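Local coordinates for diaminopimelate decarboxylase (Helicobacter pylori, PDB 2QGH), which catalyses the pyridoxal-5'-phosphate-dependent decarboxylation of meso-diaminopimelate to L-lysine, the last step of bacterial lysine biosynthesis, at residues D315-S320 / S380-Q385; H326-I331 / T354-A359; V345-V348 / S352-F355; S388-L393 / E412-L417. All blocks are in the same frame, centred on the assembly; numbering follows the deposited sequence.

Interaction 1: residues D315-S320 / S380-Q385; sequences DFLRPS and SSMASQ. With LYS (lysine), chain C.
Met382 lies between Leu317 and the bound lysine, and its side chain touches both. CB meets the Leu317 branch, with Leu317 CD2 at 4.2 Å from Met382 CB. CG, anti to the carbonyl carbon (chi1 -60°), and SD lead toward the ligand, Met382 SD coming to 3.6 Å from LYS N. The bend at chi3 (90°) then folds the methyl back over the leucine: Met382 CE is 4.3 Å from Leu317 CD2, yet stays 3.9 Å from LYS N. Leu317 also leans on the backbone, its CD2 lying 3.9 Å from Met382 O. One step further along, the methyl CB of Ala383 rests 3.6 Å from Asp315 O, whose polar partner is the hydroxyl of Tyr36.

Arg318 works at the carboxylate end of the ligand. Its chain, bent at chi2 and chi3, brings CD alongside the carboxylate. NE then gives LYS O a fairly straight bond of 2.8 Å (155° at the hydrogen), and NH2 reaches LYS OXT at 2.7 Å in a weaker, more bent one. Tyr322 and Arg282 of the same chain, and Glu350 of the second subunit, also hydrogen-bond this lysine, while Tyr386 of that subunit packs on Met382. A product pocket closed by residues of both subunits is characteristic of the alanine racemase-like decarboxylases, whose active sites lie at the dimer interface.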
loop_
_atom_site.group_PDB
_atom_site.type_symbol
_atom_site.label_atom_id
_atom_site.label_comp_id
_atom_site.label_asym_id
_atom_site.label_seq_id
_atom_site.Cartn_x
_atom_site.Cartn_y
_atom_site.Cartn_z
ATOM N N ASP A 315 -1.263 -7.000 -3.155
ATOM C CA ASP A 315 -0.087 -7.874 -3.161
ATOM C C ASP A 315 1.094 -7.227 -3.869
ATOM O O ASP A 315 2.246 -7.433 -3.499
ATOM C CB ASP A 315 -0.374 -9.193 -3.887
ATOM C CG ASP A 315 -1.606 -9.901 -3.374
ATOM O OD1 ASP A 315 -1.663 -10.223 -2.168
ATOM O OD2 ASP A 315 -2.512 -10.148 -4.197
ATOM N N PHE A 316 0.802 -6.457 -4.908
ATOM C CA PHE A 316 1.848 -5.817 -5.693
ATOM C C PHE A 316 1.398 -4.409 -6.017
ATOM O O PHE A 316 0.564 -4.193 -6.896
ATOM C CB PHE A 316 2.090 -6.627 -6.972
ATOM C CG PHE A 316 3.217 -6.117 -7.810
ATOM C CD1 PHE A 316 4.489 -5.945 -7.262
ATOM C CD2 PHE A 316 3.012 -5.803 -9.152
ATOM C CE1 PHE A 316 5.543 -5.463 -8.039
ATOM C CE2 PHE A 316 4.062 -5.319 -9.941
ATOM C CZ PHE A 316 5.329 -5.148 -9.383
ATOM N N LEU A 317 1.986 -3.456 -5.305
ATOM C CA LEU A 317 1.649 -2.043 -5.414
ATOM C C LEU A 317 2.348 -1.198 -6.484
ATOM O O LEU A 317 1.854 -0.122 -6.841
ATOM C CB LEU A 317 1.886 -1.405 -4.041
ATOM C CG LEU A 317 1.286 -0.037 -3.712
ATOM C CD1 LEU A 317 -0.246 -0.115 -3.814
ATOM C CD2 LEU A 317 1.718 0.381 -2.313
ATOM N N ARG A 318 3.473 -1.675 -7.012
ATOM C CA ARG A 318 4.239 -0.884 -7.975
ATOM C C ARG A 318 3.499 -0.269 -9.172
ATOM O O ARG A 318 3.634 0.929 -9.436
ATOM C CB ARG A 318 5.463 -1.679 -8.466
ATOM C CG ARG A 318 6.438 -2.077 -7.357
ATOM C CD ARG A 318 7.894 -2.074 -7.830
ATOM N NE ARG A 318 8.389 -0.711 -8.007
ATOM C CZ ARG A 318 8.872 -0.220 -9.145
ATOM N NH1 ARG A 318 8.938 -0.976 -10.231
ATOM N NH2 ARG A 318 9.281 1.039 -9.200
ATOM N N PRO A 319 2.706 -1.065 -9.907
ATOM C CA PRO A 319 1.988 -0.509 -11.061
ATOM C C PRO A 319 1.143 0.721 -10.746
ATOM O O PRO A 319 1.232 1.737 -11.435
ATOM C CB PRO A 319 1.139 -1.685 -11.540
ATOM C CG PRO A 319 1.959 -2.861 -11.157
ATOM C CD PRO A 319 2.412 -2.499 -9.762
ATOM N N SER A 320 0.324 0.640 -9.706
ATOM C CA SER A 320 -0.539 1.766 -9.350
ATOM C C SER A 320 0.212 2.943 -8.718
ATOM O O SER A 320 -0.042 4.104 -9.046
ATOM C CB SER A 320 -1.658 1.284 -8.415
ATOM O OG SER A 320 -1.144 0.478 -7.359
ATOM N N SER A 380 6.444 -7.664 -2.175
ATOM C CA SER A 380 5.739 -8.011 -0.952
ATOM C C SER A 380 6.039 -7.087 0.236
ATOM O O SER A 380 5.311 -7.098 1.220
ATOM C CB SER A 380 6.054 -9.453 -0.561
ATOM O OG SER A 380 7.250 -9.511 0.180
ATOM N N SER A 381 7.097 -6.286 0.159
ATOM C CA SER A 381 7.421 -5.391 1.270
ATOM C C SER A 381 6.475 -4.190 1.364
ATOM O O SER A 381 6.421 -3.524 2.391
ATOM C CB SER A 381 8.869 -4.904 1.172
ATOM O OG SER A 381 9.045 -4.043 0.069
ATOM N N MET A 382 5.730 -3.915 0.298
ATOM C CA MET A 382 4.767 -2.806 0.300
ATOM C C MET A 382 3.345 -3.359 0.247
ATOM O O MET A 382 2.375 -2.594 0.151
ATOM C CB MET A 382 4.964 -1.893 -0.914
ATOM C CG MET A 382 6.330 -1.245 -1.030
ATOM S SD MET A 382 6.338 -0.039 -2.389
ATOM C CE MET A 382 5.829 1.442 -1.497
ATOM N N ALA A 383 3.234 -4.687 0.301
ATOM C CA ALA A 383 1.946 -5.370 0.237
ATOM C C ALA A 383 1.079 -5.101 1.466
ATOM O O ALA A 383 1.592 -4.924 2.568
ATOM C CB ALA A 383 2.160 -6.880 0.063
ATOM N N SER A 384 -0.237 -5.079 1.260
ATOM C CA SER A 384 -1.193 -4.833 2.339
ATOM C C SER A 384 -2.267 -5.913 2.337
ATOM O O SER A 384 -2.211 -6.845 1.535
ATOM C CB SER A 384 -1.876 -3.488 2.143
ATOM O OG SER A 384 -2.753 -3.557 1.030
ATOM N N GLN A 385 -3.249 -5.764 3.226
ATOM C CA GLN A 385 -4.359 -6.706 3.340
ATOM C C GLN A 385 -5.657 -6.071 2.834
ATOM O O GLN A 385 -6.759 -6.527 3.146
ATOM C CB GLN A 385 -4.531 -7.130 4.794
ATOM C CG GLN A 385 -3.255 -7.646 5.426
ATOM C CD GLN A 385 -3.443 -7.976 6.887
ATOM O OE1 GLN A 385 -3.867 -7.132 7.674
ATOM N NE2 GLN A 385 -3.131 -9.208 7.260
HETATM N N LYS C . 9.342 1.729 -3.268
HETATM C CA LYS C . 9.997 2.260 -4.504
HETATM C C LYS C . 9.712 1.344 -5.694
HETATM O O LYS C . 8.827 0.477 -5.547
HETATM C CB LYS C . 11.514 2.390 -4.277
HETATM C CG LYS C . 11.876 3.427 -3.224
HETATM C CD LYS C . 13.310 3.302 -2.745
HETATM C CE LYS C . 13.609 4.382 -1.708
HETATM N NZ LYS C . 14.944 4.257 -1.033
HETATM O OXT LYS C . 10.365 1.497 -6.750
#

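Interaction 2: residues H326-I331 / T354-A359; sequences HAIRVI and TFLKDA
A water bridges the backbones of His326 and Phe355: it accepts from His326 N at 3.2 Å and donates to Phe355 O at 2.7 Å. The two segments join through this one molecule and, beside it, through a small apolar contact. Ile328 and Leu356 run antiparallel alongside one another. The end of the isoleucine does the touching: Ile328 CD1 presses on Leu356 CB at 3.5 Å, a tight fit for two carbons, and lies 3.6 Å from Leu356 CD1. Its chi1 of -69° sets CG1 beside the backbone N, and the extended second torsion then sends CD1 out across the gap. Leu356 CD1 also lies over the backbone, 3.7 Å from His326 O.

A classic beta bulge sets Phe355 and Leu356 together against Val344. Phe355 lends only its CB to Ile328, and its ring turns away to pack on Ile372. The His326 imidazole is held by Glu373 O at ND1 and meets Tyr250 with its ring. Strand 328-330 runs antiparallel to strand 369-372, and strand 354-361 antiparallel to strand 340-345, all within one mixed sheet; Ile328 also packs on Ile370 and Val344, one from each of these neighbouring strands.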
loop_
_atom_site.group_PDB
_atom_site.type_symbol
_atom_site.label_atom_id
_atom_site.label_comp_id
_atom_site.label_asym_id
_atom_site.label_seq_id
_atom_site.Cartn_x
_atom_site.Cartn_y
_atom_site.Cartn_z
ATOM N N HIS A 326 5.837 -4.252 -15.192
ATOM C CA HIS A 326 6.651 -5.448 -15.039
ATOM C C HIS A 326 6.180 -6.448 -16.095
ATOM O O HIS A 326 4.990 -6.532 -16.394
ATOM C CB HIS A 326 6.483 -6.039 -13.637
ATOM C CG HIS A 326 7.086 -5.199 -12.552
ATOM N ND1 HIS A 326 8.048 -5.678 -11.690
ATOM C CD2 HIS A 326 6.854 -3.917 -12.183
ATOM C CE1 HIS A 326 8.383 -4.730 -10.834
ATOM N NE2 HIS A 326 7.673 -3.650 -11.111
ATOM N N ALA A 327 7.109 -7.200 -16.670
ATOM C CA ALA A 327 6.742 -8.163 -17.696
ATOM C C ALA A 327 5.846 -9.273 -17.149
ATOM O O ALA A 327 5.921 -9.631 -15.972
ATOM C CB ALA A 327 7.994 -8.759 -18.326
ATOM N N ILE A 328 4.988 -9.796 -18.021
ATOM C CA ILE A 328 4.071 -10.877 -17.677
ATOM C C ILE A 328 4.369 -12.055 -18.606
ATOM O O ILE A 328 4.298 -11.934 -19.829
ATOM C CB ILE A 328 2.591 -10.438 -17.840
ATOM C CG1 ILE A 328 2.244 -9.395 -16.775
ATOM C CG2 ILE A 328 1.666 -11.649 -17.743
ATOM C CD1 ILE A 328 0.859 -8.808 -16.902
ATOM N N ARG A 329 4.712 -13.189 -18.014
ATOM C CA ARG A 329 5.043 -14.381 -18.777
ATOM C C ARG A 329 4.085 -15.530 -18.458
ATOM O O ARG A 329 3.794 -15.802 -17.292
ATOM C CB ARG A 329 6.483 -14.794 -18.451
ATOM C CG ARG A 329 6.956 -16.063 -19.123
ATOM C CD ARG A 329 8.209 -16.564 -18.446
ATOM N NE ARG A 329 7.992 -16.670 -17.010
ATOM C CZ ARG A 329 8.911 -17.061 -16.136
ATOM N NH1 ARG A 329 10.128 -17.388 -16.550
ATOM N NH2 ARG A 329 8.612 -17.129 -14.847
ATOM N N VAL A 330 3.588 -16.198 -19.495
ATOM C CA VAL A 330 2.685 -17.322 -19.293
ATOM C C VAL A 330 3.514 -18.544 -18.917
ATOM O O VAL A 330 4.490 -18.875 -19.589
ATOM C CB VAL A 330 1.876 -17.633 -20.558
ATOM C CG1 VAL A 330 0.984 -18.845 -20.313
ATOM C CG2 VAL A 330 1.039 -16.422 -20.948
ATOM N N ILE A 331 3.123 -19.207 -17.834
ATOM C CA ILE A 331 3.832 -20.383 -17.354
ATOM C C ILE A 331 3.223 -21.671 -17.904
ATOM O O ILE A 331 3.912 -22.686 -18.049
ATOM C CB ILE A 331 3.805 -20.435 -15.817
ATOM C CG1 ILE A 331 4.466 -19.174 -15.251
ATOM C CG2 ILE A 331 4.496 -21.701 -15.321
ATOM C CD1 ILE A 331 4.472 -19.105 -13.743
ATOM N N THR A 354 -4.865 -3.049 -11.923
ATOM C CA THR A 354 -4.625 -3.730 -13.186
ATOM C C THR A 354 -3.110 -3.758 -13.305
ATOM O O THR A 354 -2.451 -2.725 -13.225
ATOM C CB THR A 354 -5.284 -3.014 -14.417
ATOM O OG1 THR A 354 -4.335 -2.917 -15.487
ATOM C CG2 THR A 354 -5.790 -1.649 -14.056
ATOM N N PHE A 355 -2.562 -4.956 -13.457
ATOM C CA PHE A 355 -1.128 -5.144 -13.548
ATOM C C PHE A 355 -0.517 -4.591 -14.829
ATOM O O PHE A 355 0.497 -3.897 -14.787
ATOM C CB PHE A 355 -0.801 -6.632 -13.413
ATOM C CG PHE A 355 -1.144 -7.214 -12.063
ATOM C CD1 PHE A 355 -0.422 -6.857 -10.929
ATOM C CD2 PHE A 355 -2.170 -8.136 -11.930
ATOM C CE1 PHE A 355 -0.718 -7.416 -9.684
ATOM C CE2 PHE A 355 -2.470 -8.700 -10.685
ATOM C CZ PHE A 355 -1.741 -8.339 -9.563
ATOM N N LEU A 356 -1.131 -4.889 -15.969
ATOM C CA LEU A 356 -0.599 -4.408 -17.237
ATOM C C LEU A 356 -1.700 -4.008 -18.225
ATOM O O LEU A 356 -2.592 -4.799 -18.531
ATOM C CB LEU A 356 0.293 -5.496 -17.847
ATOM C CG LEU A 356 1.499 -5.093 -18.703
ATOM C CD1 LEU A 356 2.348 -6.322 -18.973
ATOM C CD2 LEU A 356 1.041 -4.462 -20.006
ATOM N N LYS A 357 -1.646 -2.771 -18.710
ATOM C CA LYS A 357 -2.627 -2.303 -19.683
ATOM C C LYS A 357 -2.203 -2.763 -21.068
ATOM O O LYS A 357 -1.016 -2.949 -21.329
ATOM C CB LYS A 357 -2.726 -0.777 -19.685
ATOM C CG LYS A 357 -3.818 -0.207 -18.799
ATOM C CD LYS A 357 -3.974 1.284 -19.046
ATOM C CE LYS A 357 -4.927 1.927 -18.055
ATOM N NZ LYS A 357 -4.934 3.413 -18.214
ATOM N N ASP A 358 -3.175 -2.935 -21.955
ATOM C CA ASP A 358 -2.903 -3.371 -23.321
ATOM C C ASP A 358 -1.711 -4.308 -23.449
ATOM O O ASP A 358 -0.752 -4.006 -24.164
ATOM C CB ASP A 358 -2.690 -2.169 -24.244
ATOM C CG ASP A 358 -3.987 -1.514 -24.654
ATOM O OD1 ASP A 358 -4.903 -2.239 -25.102
ATOM O OD2 ASP A 358 -4.089 -0.272 -24.537
ATOM N N ALA A 359 -1.768 -5.433 -22.742
ATOM C CA ALA A 359 -0.712 -6.437 -22.813
ATOM C C ALA A 359 -1.109 -7.351 -23.959
ATOM O O ALA A 359 -2.233 -7.287 -24.443
ATOM C CB ALA A 359 -0.635 -7.229 -21.518
HETATM O O HOH W 1 2.871 -5.170 -14.605
#

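Interaction 3: residues V345-V348 / S352-F355; sequences VGPV and SDTF
A beta hairpin joins strand 340-345 to strand 354-361, and its loop is closed at the base by Val345 and Thr354, an antiparallel non-hydrogen-bonded pair with CA atoms 3.9 Å apart. Their side chains lie on the same sheet face and cross obliquely: Val345 CG1 presses on Thr354 CB at 3.4 Å, a tight contact. The next link is a weak backbone bond, Gly346 N to Asp353 O at 3.4 Å, long but fairly straight (163°).

An inverse gamma turn is centred on Asp353, whose side chain fills the inside of the loop. With CG anti to the backbone N (chi1 178°), the carboxylate points into the bend formed by residues 346 to 348. Val348 lays its CG2 branch against the root of the acid, 3.4 Å from Asp353 CG. A bond from Val348 N to Asp353 OD2 is weak and doubtful, because OD2 sits too close to a neighbour. The stronger bond is that of OD1, which accepts from Met313 N; OD2 forms a salt bridge with Lys176 of the second subunit, which also binds Gly346 O. The lysine charge would probably favour the ionised acid.

Phe355 flanks the start of the bend obliquely, its CE2 4.2 Å from Gly346 N. Beyond it, strand 306-309 runs parallel to strand 340-345, with Val309 packed on the Phe355 ring and Ile308 on Val345.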
loop_
_atom_site.group_PDB
_atom_site.type_symbol
_atom_site.label_atom_id
_atom_site.label_comp_id
_atom_site.label_asym_id
_atom_site.label_seq_id
_atom_site.Cartn_x
_atom_site.Cartn_y
_atom_site.Cartn_z
ATOM N N VAL A 345 -5.728 -7.817 -14.931
ATOM C CA VAL A 345 -6.234 -7.219 -13.702
ATOM C C VAL A 345 -6.426 -8.175 -12.534
ATOM O O VAL A 345 -6.563 -9.388 -12.715
ATOM C CB VAL A 345 -7.581 -6.504 -13.964
ATOM C CG1 VAL A 345 -7.449 -5.573 -15.166
ATOM C CG2 VAL A 345 -8.682 -7.527 -14.208
ATOM N N GLY A 346 -6.440 -7.607 -11.332
ATOM C CA GLY A 346 -6.620 -8.395 -10.129
ATOM C C GLY A 346 -8.055 -8.364 -9.625
ATOM O O GLY A 346 -8.947 -7.844 -10.297
ATOM N N PRO A 347 -8.309 -8.908 -8.429
ATOM C CA PRO A 347 -9.668 -8.919 -7.889
ATOM C C PRO A 347 -10.117 -7.701 -7.092
ATOM O O PRO A 347 -11.290 -7.616 -6.738
ATOM C CB PRO A 347 -9.685 -10.173 -7.003
ATOM C CG PRO A 347 -8.482 -10.965 -7.442
ATOM C CD PRO A 347 -7.476 -9.894 -7.729
ATOM N N VAL A 348 -9.227 -6.758 -6.807
ATOM C CA VAL A 348 -9.660 -5.640 -5.979
ATOM C C VAL A 348 -10.522 -4.605 -6.687
ATOM O O VAL A 348 -10.318 -4.273 -7.853
ATOM C CB VAL A 348 -8.459 -4.997 -5.211
ATOM C CG1 VAL A 348 -7.351 -6.044 -5.023
ATOM C CG2 VAL A 348 -7.961 -3.766 -5.890
ATOM N N SER A 352 -7.274 1.147 -10.300
ATOM C CA SER A 352 -5.822 1.120 -10.237
ATOM C C SER A 352 -5.345 -0.318 -10.153
ATOM O O SER A 352 -4.160 -0.606 -10.338
ATOM C CB SER A 352 -5.331 1.904 -9.026
ATOM O OG SER A 352 -6.088 1.585 -7.873
ATOM N N ASP A 353 -6.274 -1.233 -9.888
ATOM C CA ASP A 353 -5.908 -2.632 -9.785
ATOM C C ASP A 353 -5.851 -3.394 -11.102
ATOM O O ASP A 353 -6.687 -4.260 -11.377
ATOM C CB ASP A 353 -6.837 -3.369 -8.824
ATOM C CG ASP A 353 -6.506 -4.835 -8.733
ATOM O OD1 ASP A 353 -5.307 -5.153 -8.579
ATOM O OD2 ASP A 353 -7.429 -5.669 -8.819
ATOM N N THR A 354 -4.865 -3.049 -11.923
ATOM C CA THR A 354 -4.625 -3.730 -13.186
ATOM C C THR A 354 -3.110 -3.758 -13.305
ATOM O O THR A 354 -2.451 -2.725 -13.225
ATOM C CB THR A 354 -5.284 -3.014 -14.417
ATOM O OG1 THR A 354 -4.335 -2.917 -15.487
ATOM C CG2 THR A 354 -5.790 -1.649 -14.056
ATOM N N PHE A 355 -2.562 -4.956 -13.457
ATOM C CA PHE A 355 -1.128 -5.144 -13.548
ATOM C C PHE A 355 -0.517 -4.591 -14.829
ATOM O O PHE A 355 0.497 -3.897 -14.787
ATOM C CB PHE A 355 -0.801 -6.632 -13.413
ATOM C CG PHE A 355 -1.144 -7.214 -12.063
ATOM C CD1 PHE A 355 -0.422 -6.857 -10.929
ATOM C CD2 PHE A 355 -2.170 -8.136 -11.930
ATOM C CE1 PHE A 355 -0.718 -7.416 -9.684
ATOM C CE2 PHE A 355 -2.470 -8.700 -10.685
ATOM C CZ PHE A 355 -1.741 -8.339 -9.563
#

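Interaction 4: residues S388-L393 / E412-L417; sequences SRPKLL and EDLWRL
Pro390 and Leu414 bring their CA atoms to 6.6 Å, where segment 388-393, polyproline-like from Pro390 to Leu392, passes a short turn whose residues 412-414 have helical backbone angles. Ser388 departs from the extended path with a positive phi of 54°. Inside the turn, a weak bond runs from Trp415 N to Glu412 O.

Leu414 makes the contact from its side, and its two methyls fork over the opposing chain. CG is anti to the carbonyl carbon (chi1 -66°), which aims the fork at residues 388 to 390. CD1 settles against Ser388, 3.6 Å from its backbone O and 4.1 Å from its CB. The same methyl meets the proline ring at its corner, Pro390 CG to Leu414 CD1 being 4.1 Å, with the two side chains crossing at a slant. CD2 lies along the peptide that leads into the ring, 4.0 Å from Arg389 O.

Both segments belong to the mixed beta-sheet domain that accompanies the eight-stranded alpha/beta barrel: one leads into strand 393-397, and the other follows its antiparallel partner, strand 402-406. Leu411 also packs on Pro390. Arg94 of the second subunit packs on Leu414 and makes a weak hydrogen bond from its NE to Ser388 OG; Gln93 of that subunit lies on Trp415.

Within the turn, Glu412 CA sits 3.7 Å above the plane of the Trp415 ring, offset toward the rim. Arg416 NH2 forms a salt bridge with Asp413 OD1 at 3.0 Å. It meets the oxygen nearly in line with the C-O bond, while the carboxylate oxygen is tilted out of the guanidinium plane by 22°.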
loop_
_atom_site.group_PDB
_atom_site.type_symbol
_atom_site.label_atom_id
_atom_site.label_comp_id
_atom_site.label_asym_id
_atom_site.label_seq_id
_atom_site.Cartn_x
_atom_site.Cartn_y
_atom_site.Cartn_z
ATOM N N SER A 388 -9.404 -7.037 2.640
ATOM C CA SER A 388 -9.323 -8.193 3.530
ATOM C C SER A 388 -8.803 -9.425 2.789
ATOM O O SER A 388 -9.465 -10.461 2.745
ATOM C CB SER A 388 -10.687 -8.511 4.140
ATOM O OG SER A 388 -11.029 -7.576 5.139
ATOM N N ARG A 389 -7.618 -9.289 2.198
ATOM C CA ARG A 389 -6.965 -10.374 1.474
ATOM C C ARG A 389 -5.690 -10.669 2.268
ATOM O O ARG A 389 -4.846 -9.797 2.448
ATOM C CB ARG A 389 -6.619 -9.940 0.033
ATOM C CG ARG A 389 -7.829 -9.539 -0.837
ATOM C CD ARG A 389 -7.439 -9.085 -2.258
ATOM N NE ARG A 389 -7.156 -10.215 -3.150
ATOM C CZ ARG A 389 -5.940 -10.665 -3.431
ATOM N NH1 ARG A 389 -4.885 -10.082 -2.900
ATOM N NH2 ARG A 389 -5.778 -11.708 -4.224
ATOM N N PRO A 390 -5.535 -11.905 2.763
ATOM C CA PRO A 390 -4.334 -12.244 3.539
ATOM C C PRO A 390 -3.030 -12.117 2.735
ATOM O O PRO A 390 -3.024 -12.304 1.515
ATOM C CB PRO A 390 -4.603 -13.688 3.972
ATOM C CG PRO A 390 -6.113 -13.773 3.989
ATOM C CD PRO A 390 -6.479 -13.035 2.728
ATOM N N LYS A 391 -1.934 -11.794 3.420
ATOM C CA LYS A 391 -0.636 -11.679 2.760
ATOM C C LYS A 391 -0.266 -13.025 2.167
ATOM O O LYS A 391 -0.503 -14.060 2.772
ATOM C CB LYS A 391 0.446 -11.241 3.746
ATOM C CG LYS A 391 0.264 -9.822 4.234
ATOM C CD LYS A 391 1.575 -9.196 4.668
ATOM C CE LYS A 391 1.429 -7.688 4.735
ATOM N NZ LYS A 391 2.733 -6.979 4.966
ATOM N N LEU A 392 0.338 -13.000 0.990
ATOM C CA LEU A 392 0.713 -14.212 0.279
ATOM C C LEU A 392 1.805 -15.111 0.873
ATOM O O LEU A 392 2.582 -14.719 1.758
ATOM C CB LEU A 392 1.114 -13.840 -1.151
ATOM C CG LEU A 392 0.151 -12.898 -1.870
ATOM C CD1 LEU A 392 0.662 -12.598 -3.280
ATOM C CD2 LEU A 392 -1.232 -13.534 -1.902
ATOM N N LEU A 393 1.833 -16.330 0.344
ATOM C CA LEU A 393 2.798 -17.370 0.679
ATOM C C LEU A 393 4.059 -17.028 -0.116
ATOM O O LEU A 393 3.984 -16.669 -1.290
ATOM C CB LEU A 393 2.256 -18.728 0.209
ATOM C CG LEU A 393 3.216 -19.905 -0.017
ATOM C CD1 LEU A 393 3.528 -20.580 1.308
ATOM C CD2 LEU A 393 2.580 -20.916 -0.982
ATOM N N GLU A 412 -8.113 -15.485 9.659
ATOM C CA GLU A 412 -8.224 -14.988 11.022
ATOM C C GLU A 412 -7.105 -14.036 11.440
ATOM O O GLU A 412 -7.271 -13.264 12.382
ATOM C CB GLU A 412 -8.301 -16.154 12.004
ATOM C CG GLU A 412 -9.347 -17.196 11.641
ATOM C CD GLU A 412 -8.786 -18.281 10.732
ATOM O OE1 GLU A 412 -7.839 -18.980 11.163
ATOM O OE2 GLU A 412 -9.281 -18.435 9.592
ATOM N N ASP A 413 -5.964 -14.091 10.761
ATOM C CA ASP A 413 -4.862 -13.200 11.107
ATOM C C ASP A 413 -5.204 -11.761 10.726
ATOM O O ASP A 413 -4.609 -10.819 11.236
ATOM C CB ASP A 413 -3.556 -13.623 10.410
ATOM C CG ASP A 413 -3.070 -14.994 10.852
ATOM O OD1 ASP A 413 -3.274 -15.354 12.031
ATOM O OD2 ASP A 413 -2.472 -15.714 10.029
ATOM N N LEU A 414 -6.172 -11.590 9.835
ATOM C CA LEU A 414 -6.572 -10.252 9.407
ATOM C C LEU A 414 -7.162 -9.422 10.539
ATOM O O LEU A 414 -6.913 -8.226 10.630
ATOM C CB LEU A 414 -7.615 -10.328 8.289
ATOM C CG LEU A 414 -7.233 -10.898 6.919
ATOM C CD1 LEU A 414 -8.508 -11.290 6.156
ATOM C CD2 LEU A 414 -6.409 -9.880 6.135
ATOM N N TRP A 415 -7.942 -10.061 11.403
ATOM C CA TRP A 415 -8.618 -9.346 12.483
ATOM C C TRP A 415 -8.263 -9.802 13.890
ATOM O O TRP A 415 -8.965 -9.472 14.847
ATOM C CB TRP A 415 -10.131 -9.458 12.271
ATOM C CG TRP A 415 -10.626 -10.879 12.233
ATOM C CD1 TRP A 415 -10.758 -11.726 13.295
ATOM C CD2 TRP A 415 -11.045 -11.621 11.079
ATOM N NE1 TRP A 415 -11.230 -12.940 12.878
ATOM C CE2 TRP A 415 -11.417 -12.905 11.522
ATOM C CE3 TRP A 415 -11.143 -11.322 9.713
ATOM C CZ2 TRP A 415 -11.882 -13.898 10.651
ATOM C CZ3 TRP A 415 -11.609 -12.312 8.842
ATOM C CH2 TRP A 415 -11.971 -13.582 9.319
ATOM N N ARG A 416 -7.174 -10.550 14.009
ATOM C CA ARG A 416 -6.712 -11.071 15.290
ATOM C C ARG A 416 -6.610 -9.999 16.378
ATOM O O ARG A 416 -7.049 -10.209 17.504
ATOM C CB ARG A 416 -5.340 -11.736 15.104
ATOM C CG ARG A 416 -4.809 -12.450 16.336
ATOM C CD ARG A 416 -5.425 -13.835 16.452
ATOM N NE ARG A 416 -4.909 -14.728 15.416
ATOM C CZ ARG A 416 -5.445 -15.903 15.099
ATOM N NH1 ARG A 416 -6.529 -16.339 15.734
ATOM N NH2 ARG A 416 -4.891 -16.645 14.149
ATOM N N LEU A 417 -6.032 -8.853 16.034
ATOM C CA LEU A 417 -5.844 -7.762 16.991
ATOM C C LEU A 417 -7.043 -6.833 17.145
ATOM O O LEU A 417 -6.937 -5.762 17.748
ATOM C CB LEU A 417 -4.609 -6.943 16.606
ATOM C CG LEU A 417 -3.267 -7.689 16.594
ATOM C CD1 LEU A 417 -2.163 -6.792 16.049
ATOM C CD2 LEU A 417 -2.936 -8.152 18.002
#

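Overall arrangement
Interaction 1 supplies Arg318 and Met382 to the lysine pocket, and each of the others touches it. Towards interaction 2, Arg318 NH1 probably bonds His326 NE2 at 3.1 Å, a second-shell hold on a ligand-binding arginine. Towards interaction 3, Ser320 CB packs on Ser352 O at 3.7 Å; towards interaction 4, Asp315 OD2 and Arg389 NH1 form a salt bridge of 2.7 Å. Interactions 2 and 3 share Thr354 and Phe355, with centres about 11 Å apart, and both are nested inside the chain loop closed by interaction 1. Interaction 4 follows in series; it grazes interaction 3 where Val348 packs on Arg389, and stays about 7 Å from interaction 2 at the nearest atoms. Interactions 1, 3 and 4 all meet the second subunit.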